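Long-range contact in putative phosphatase (Clostridium difficile, PDB 3SD7), which probably acts as a phosphate-ester hydrolase of the haloacid dehalogenase-like family, with a sodium ion bound in the crystal: residues A[109-120]-A[143-153]. Sequence-based numbering, arbitrary orientation. Where two conformers were deposited one is given.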
loop_
_atom_site.group_PDB
_atom_site.type_symbol
_atom_site.label_atom_id
_atom_site.label_comp_id
_atom_site.label_asym_id
_atom_site.label_seq_id
_atom_site.Cartn_x
_atom_site.Cartn_y
_atom_site.Cartn_z
ATOM N N ASN A 109 5.745 0.518 11.282
ATOM C CA ASN A 109 4.446 0.627 10.643
ATOM C C ASN A 109 3.376 0.492 11.713
ATOM O O ASN A 109 3.643 -0.032 12.812
ATOM C CB ASN A 109 4.211 -0.501 9.613
ATOM C CG ASN A 109 5.225 -0.523 8.500
ATOM O OD1 ASN A 109 4.985 0.036 7.423
ATOM N ND2 ASN A 109 6.375 -1.177 8.737
ATOM N N LYS A 110 2.168 0.949 11.402
ATOM C CA LYS A 110 1.041 0.839 12.308
ATOM C C LYS A 110 -0.134 0.236 11.571
ATOM O O LYS A 110 -0.579 0.780 10.551
ATOM C CB LYS A 110 0.652 2.222 12.785
ATOM C CG LYS A 110 -0.307 2.297 13.965
ATOM C CD LYS A 110 -0.511 3.776 14.332
ATOM C CE LYS A 110 -1.445 3.998 15.508
ATOM N NZ LYS A 110 -1.465 5.453 15.873
ATOM N N ILE A 111 -0.698 -0.832 12.098
ATOM C CA ILE A 111 -1.851 -1.445 11.458
ATOM C C ILE A 111 -3.064 -0.553 11.716
ATOM O O ILE A 111 -3.206 -0.003 12.803
ATOM C CB ILE A 111 -2.058 -2.908 11.917
ATOM C CG1 ILE A 111 -3.180 -3.572 11.149
ATOM C CG2 ILE A 111 -2.310 -2.977 13.430
ATOM C CD1 ILE A 111 -3.183 -5.131 11.314
ATOM N N TYR A 112 -3.940 -0.401 10.725
ATOM C CA TYR A 112 -5.113 0.442 10.930
ATOM C C TYR A 112 -6.026 -0.200 11.955
ATOM O O TYR A 112 -6.219 -1.416 11.961
ATOM C CB TYR A 112 -5.824 0.773 9.623
ATOM C CG TYR A 112 -5.036 1.739 8.797
ATOM C CD1 TYR A 112 -4.980 3.082 9.148
ATOM C CD2 TYR A 112 -4.343 1.338 7.655
ATOM C CE1 TYR A 112 -4.226 3.996 8.401
ATOM C CE2 TYR A 112 -3.577 2.255 6.899
ATOM C CZ TYR A 112 -3.545 3.588 7.295
ATOM O OH TYR A 112 -2.819 4.530 6.607
ATOM N N GLU A 113 -6.577 0.627 12.833
ATOM C CA GLU A 113 -7.469 0.132 13.843
ATOM C C GLU A 113 -8.616 -0.653 13.192
ATOM O O GLU A 113 -9.185 -0.209 12.204
ATOM C CB GLU A 113 -8.050 1.294 14.650
ATOM C CG GLU A 113 -8.561 0.888 15.954
ATOM C CD GLU A 113 -7.436 0.566 16.933
ATOM O OE1 GLU A 113 -7.678 -0.255 17.809
ATOM O OE2 GLU A 113 -6.310 1.131 16.815
ATOM N N ASN A 114 -8.881 -1.827 13.752
ATOM C CA ASN A 114 -9.978 -2.754 13.359
ATOM C C ASN A 114 -9.726 -3.595 12.119
ATOM O O ASN A 114 -10.558 -4.432 11.764
ATOM C CB ASN A 114 -11.306 -2.011 13.227
ATOM C CG ASN A 114 -11.666 -1.247 14.506
ATOM O OD1 ASN A 114 -11.522 -1.776 15.612
ATOM N ND2 ASN A 114 -12.142 -0.003 14.357
ATOM N N MET A 115 -8.580 -3.403 11.494
ATOM C CA MET A 115 -8.290 -4.159 10.273
ATOM C C MET A 115 -8.120 -5.643 10.580
ATOM O O MET A 115 -8.683 -6.500 9.867
ATOM C CB MET A 115 -7.087 -3.593 9.549
ATOM C CG MET A 115 -6.835 -4.298 8.205
ATOM S SD MET A 115 -8.220 -4.443 7.059
ATOM C CE MET A 115 -8.338 -2.731 6.434
ATOM N N LYS A 116 -7.417 -5.973 11.669
ATOM C CA LYS A 116 -7.228 -7.400 11.976
ATOM C C LYS A 116 -8.589 -8.096 12.133
ATOM O O LYS A 116 -8.806 -9.179 11.588
ATOM C CB LYS A 116 -6.296 -7.601 13.169
ATOM C CG LYS A 116 -5.814 -9.022 13.309
ATOM C CD LYS A 116 -4.880 -9.167 14.498
ATOM C CE LYS A 116 -4.167 -10.504 14.464
ATOM N NZ LYS A 116 -5.101 -11.656 14.356
ATOM N N GLU A 117 -9.510 -7.468 12.865
ATOM C CA GLU A 117 -10.864 -7.998 13.028
ATOM C C GLU A 117 -11.586 -8.208 11.697
ATOM O O GLU A 117 -12.201 -9.257 11.491
ATOM C CB GLU A 117 -11.725 -7.087 13.931
ATOM C CG GLU A 117 -13.255 -7.348 13.768
ATOM C CD GLU A 117 -14.132 -6.327 14.478
ATOM O OE1 GLU A 117 -13.960 -6.171 15.700
ATOM O OE2 GLU A 117 -15.013 -5.717 13.811
ATOM N N ILE A 118 -11.531 -7.235 10.779
ATOM C CA ILE A 118 -12.268 -7.412 9.534
ATOM C C ILE A 118 -11.624 -8.512 8.686
ATOM O O ILE A 118 -12.336 -9.300 8.070
ATOM C CB ILE A 118 -12.519 -6.101 8.734
ATOM C CG1 ILE A 118 -11.297 -5.661 8.019
ATOM C CG2 ILE A 118 -13.201 -4.998 9.612
ATOM C CD1 ILE A 118 -11.079 -6.437 6.741
ATOM N N LEU A 119 -10.290 -8.593 8.673
ATOM C CA LEU A 119 -9.631 -9.678 7.923
ATOM C C LEU A 119 -10.063 -11.031 8.480
ATOM O O LEU A 119 -10.363 -11.928 7.703
ATOM C CB LEU A 119 -8.119 -9.576 7.974
ATOM C CG LEU A 119 -7.580 -8.327 7.279
ATOM C CD1 LEU A 119 -6.084 -8.237 7.501
ATOM C CD2 LEU A 119 -7.904 -8.309 5.770
ATOM N N GLU A 120 -10.087 -11.157 9.808
ATOM C CA GLU A 120 -10.515 -12.407 10.486
ATOM C C GLU A 120 -11.974 -12.731 10.086
ATOM O O GLU A 120 -12.295 -13.871 9.771
ATOM C CB GLU A 120 -10.394 -12.247 12.005
ATOM C CG GLU A 120 -8.935 -12.248 12.516
ATOM C CD GLU A 120 -8.753 -11.896 14.002
ATOM O OE1 GLU A 120 -9.682 -11.392 14.686
ATOM O OE2 GLU A 120 -7.633 -12.120 14.486
ATOM N N ILE A 143 5.975 -7.113 6.792
ATOM C CA ILE A 143 4.998 -6.324 7.551
ATOM C C ILE A 143 3.763 -7.130 7.935
ATOM O O ILE A 143 3.281 -7.035 9.064
ATOM C CB ILE A 143 4.596 -5.072 6.746
ATOM C CG1 ILE A 143 5.807 -4.149 6.613
ATOM C CG2 ILE A 143 3.437 -4.371 7.408
ATOM C CD1 ILE A 143 5.626 -3.051 5.550
ATOM N N LEU A 144 3.255 -7.945 7.032
ATOM C CA LEU A 144 2.061 -8.707 7.330
ATOM C C LEU A 144 2.390 -9.780 8.381
ATOM O O LEU A 144 1.576 -10.036 9.273
ATOM C CB LEU A 144 1.454 -9.298 6.081
ATOM C CG LEU A 144 0.854 -8.246 5.113
ATOM C CD1 LEU A 144 0.596 -8.896 3.767
ATOM C CD2 LEU A 144 -0.382 -7.606 5.671
ATOM N N ARG A 145 3.594 -10.339 8.280
ATOM C CA ARG A 145 4.090 -11.273 9.279
ATOM C C ARG A 145 4.242 -10.571 10.649
ATOM O O ARG A 145 3.840 -11.128 11.678
ATOM C CB ARG A 145 5.405 -11.872 8.808
ATOM C CG ARG A 145 5.267 -12.902 7.757
ATOM C CD ARG A 145 6.626 -13.360 7.237
ATOM N NE ARG A 145 6.493 -14.617 6.534
ATOM C CZ ARG A 145 6.701 -15.827 7.073
ATOM N NH1 ARG A 145 7.090 -15.991 8.331
ATOM N NH2 ARG A 145 6.523 -16.884 6.329
ATOM N N TYR A 146 4.779 -9.340 10.673
ATOM C CA TYR A 146 4.969 -8.553 11.914
ATOM C C TYR A 146 3.673 -8.335 12.694
ATOM O O TYR A 146 3.682 -8.319 13.954
ATOM C CB TYR A 146 5.614 -7.197 11.570
ATOM C CG TYR A 146 5.838 -6.234 12.727
ATOM C CD1 TYR A 146 7.062 -6.178 13.377
ATOM C CD2 TYR A 146 4.844 -5.350 13.126
ATOM C CE1 TYR A 146 7.286 -5.302 14.408
ATOM C CE2 TYR A 146 5.054 -4.451 14.177
ATOM C CZ TYR A 146 6.284 -4.432 14.812
ATOM O OH TYR A 146 6.516 -3.555 15.847
ATOM N N PHE A 147 2.570 -8.153 11.968
ATOM C CA PHE A 147 1.225 -7.946 12.555
ATOM C C PHE A 147 0.388 -9.194 12.701
ATOM O O PHE A 147 -0.787 -9.128 13.082
ATOM C CB PHE A 147 0.450 -6.867 11.795
ATOM C CG PHE A 147 1.014 -5.512 11.998
ATOM C CD1 PHE A 147 0.930 -4.894 13.237
ATOM C CD2 PHE A 147 1.644 -4.843 10.965
ATOM C CE1 PHE A 147 1.466 -3.641 13.438
ATOM C CE2 PHE A 147 2.183 -3.595 11.164
ATOM C CZ PHE A 147 2.095 -2.987 12.387
ATOM N N ASP A 148 0.997 -10.334 12.404
ATOM C CA ASP A 148 0.351 -11.625 12.521
ATOM C C ASP A 148 -0.918 -11.710 11.662
ATOM O O ASP A 148 -1.888 -12.365 12.027
ATOM C CB ASP A 148 0.048 -11.944 14.002
ATOM C CG ASP A 148 -0.258 -13.412 14.241
ATOM O OD1 ASP A 148 0.189 -14.271 13.444
ATOM O OD2 ASP A 148 -0.968 -13.704 15.227
ATOM N N ILE A 149 -0.902 -11.065 10.504
ATOM C CA ILE A 149 -2.058 -11.127 9.597
ATOM C C ILE A 149 -1.721 -11.808 8.242
ATOM O O ILE A 149 -2.605 -11.989 7.423
ATOM C CB ILE A 149 -2.734 -9.735 9.370
ATOM C CG1 ILE A 149 -1.755 -8.739 8.764
ATOM C CG2 ILE A 149 -3.334 -9.254 10.704
ATOM C CD1 ILE A 149 -2.413 -7.368 8.351
ATOM N N ASP A 150 -0.448 -12.171 8.045
ATOM C CA ASP A 150 0.002 -12.900 6.859
ATOM C C ASP A 150 -0.859 -14.141 6.643
ATOM O O ASP A 150 -1.245 -14.473 5.507
ATOM C CB ASP A 150 1.458 -13.331 7.046
ATOM C CG ASP A 150 1.939 -14.260 5.946
ATOM O OD1 ASP A 150 1.859 -13.873 4.787
ATOM O OD2 ASP A 150 2.415 -15.378 6.253
ATOM N N ARG A 151 -1.170 -14.816 7.752
ATOM C CA ARG A 151 -1.953 -16.033 7.757
ATOM C C ARG A 151 -3.326 -15.946 7.066
ATOM O O ARG A 151 -3.869 -16.952 6.660
ATOM C CB ARG A 151 -2.156 -16.504 9.224
ATOM C CG ARG A 151 -2.974 -15.529 10.072
ATOM C CD ARG A 151 -3.181 -15.985 11.520
ATOM N NE ARG A 151 -1.912 -16.117 12.231
ATOM C CZ ARG A 151 -1.779 -16.596 13.468
ATOM N NH1 ARG A 151 -2.844 -16.986 14.170
ATOM N NH2 ARG A 151 -0.569 -16.685 14.008
ATOM N N TYR A 152 -3.885 -14.752 6.931
ATOM C CA TYR A 152 -5.222 -14.601 6.311
ATOM C C TYR A 152 -5.187 -14.449 4.789
ATOM O O TYR A 152 -6.227 -14.504 4.153
ATOM C CB TYR A 152 -5.958 -13.389 6.920
ATOM C CG TYR A 152 -6.070 -13.517 8.426
ATOM C CD1 TYR A 152 -6.709 -14.605 8.983
ATOM C CD2 TYR A 152 -5.474 -12.593 9.279
ATOM C CE1 TYR A 152 -6.777 -14.779 10.355
ATOM C CE2 TYR A 152 -5.557 -12.743 10.676
ATOM C CZ TYR A 152 -6.205 -13.846 11.200
ATOM O OH TYR A 152 -6.285 -14.037 12.580
ATOM N N PHE A 153 -3.997 -14.261 4.218
ATOM C CA PHE A 153 -3.853 -14.041 2.786
ATOM C C PHE A 153 -3.307 -15.274 2.063
ATOM O O PHE A 153 -2.302 -15.854 2.472
ATOM C CB PHE A 153 -2.925 -12.850 2.519
ATOM C CG PHE A 153 -3.463 -11.564 3.060
ATOM C CD1 PHE A 153 -4.381 -10.845 2.332
ATOM C CD2 PHE A 153 -3.065 -11.086 4.302
ATOM C CE1 PHE A 153 -4.918 -9.688 2.820
ATOM C CE2 PHE A 153 -3.607 -9.903 4.800
ATOM C CZ PHE A 153 -4.543 -9.223 4.061
HETATM O O HOH W 1 -3.497 -13.620 13.879
#
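Asn-109 lays its amide across the end of Ile-143, the two side chains crossing at about a right angle, with CD1 of Ile-143 3.7 Å from OD1 of Asn-109. The contact lies at the edge of the Rossmann-like core of the haloacid dehalogenase fold. Here the small antiparallel pair of strands 41-42 and 110-111 and the start of helix 115-124 meet the end of helix 137-146 and the turn that leads toward strand 155-159. The backbone O of Asn-109 meets the edge of the Phe-147 ring, near its plane. Ile-111 takes one face of that ring: its CB stands 3.9 Å from the centroid and only 12° off the normal, a CH-pi contact, while CD2 of Tyr-146 covers the opposite face. With CG1 of Ile-111 anti to the backbone N (chi1 -175°), its CD1 reaches CD1 of Ile-149 tip to tip.

Helix 137-146 ends in a Schellman motif, with Asp-148 at positive phi as the C-prime residue; Ile-149 N bonds to Leu-144 O and Asp-148 N to Arg-145 O. Ile-149, the next residue, turns CG2 onto the aliphatic part of Lys-116, 3.6 Å from its CG. The Lys-116 chain runs extended until it bends at its last torsion, bringing NZ to the edge of the Tyr-152 ring. Deeper in, Leu-119 sets CD1 against Ile-149 and CD2 3.9 Å from CZ of Phe-153, whose ring also touches strand 128-133. Glu-120 closes the contact beside the Tyr-152 hydroxyl, its carboxylate turned 78° from the ring; its OE2 accepts a hydrogen bond from Lys-116 NZ, part of a salt bridge, with NZ on the anti side but somewhat out of the carboxylate plane. A water joins the segments, accepting from Lys-116 NZ at 2.6 Å and donating to Asp-148 O at 2.8 Å.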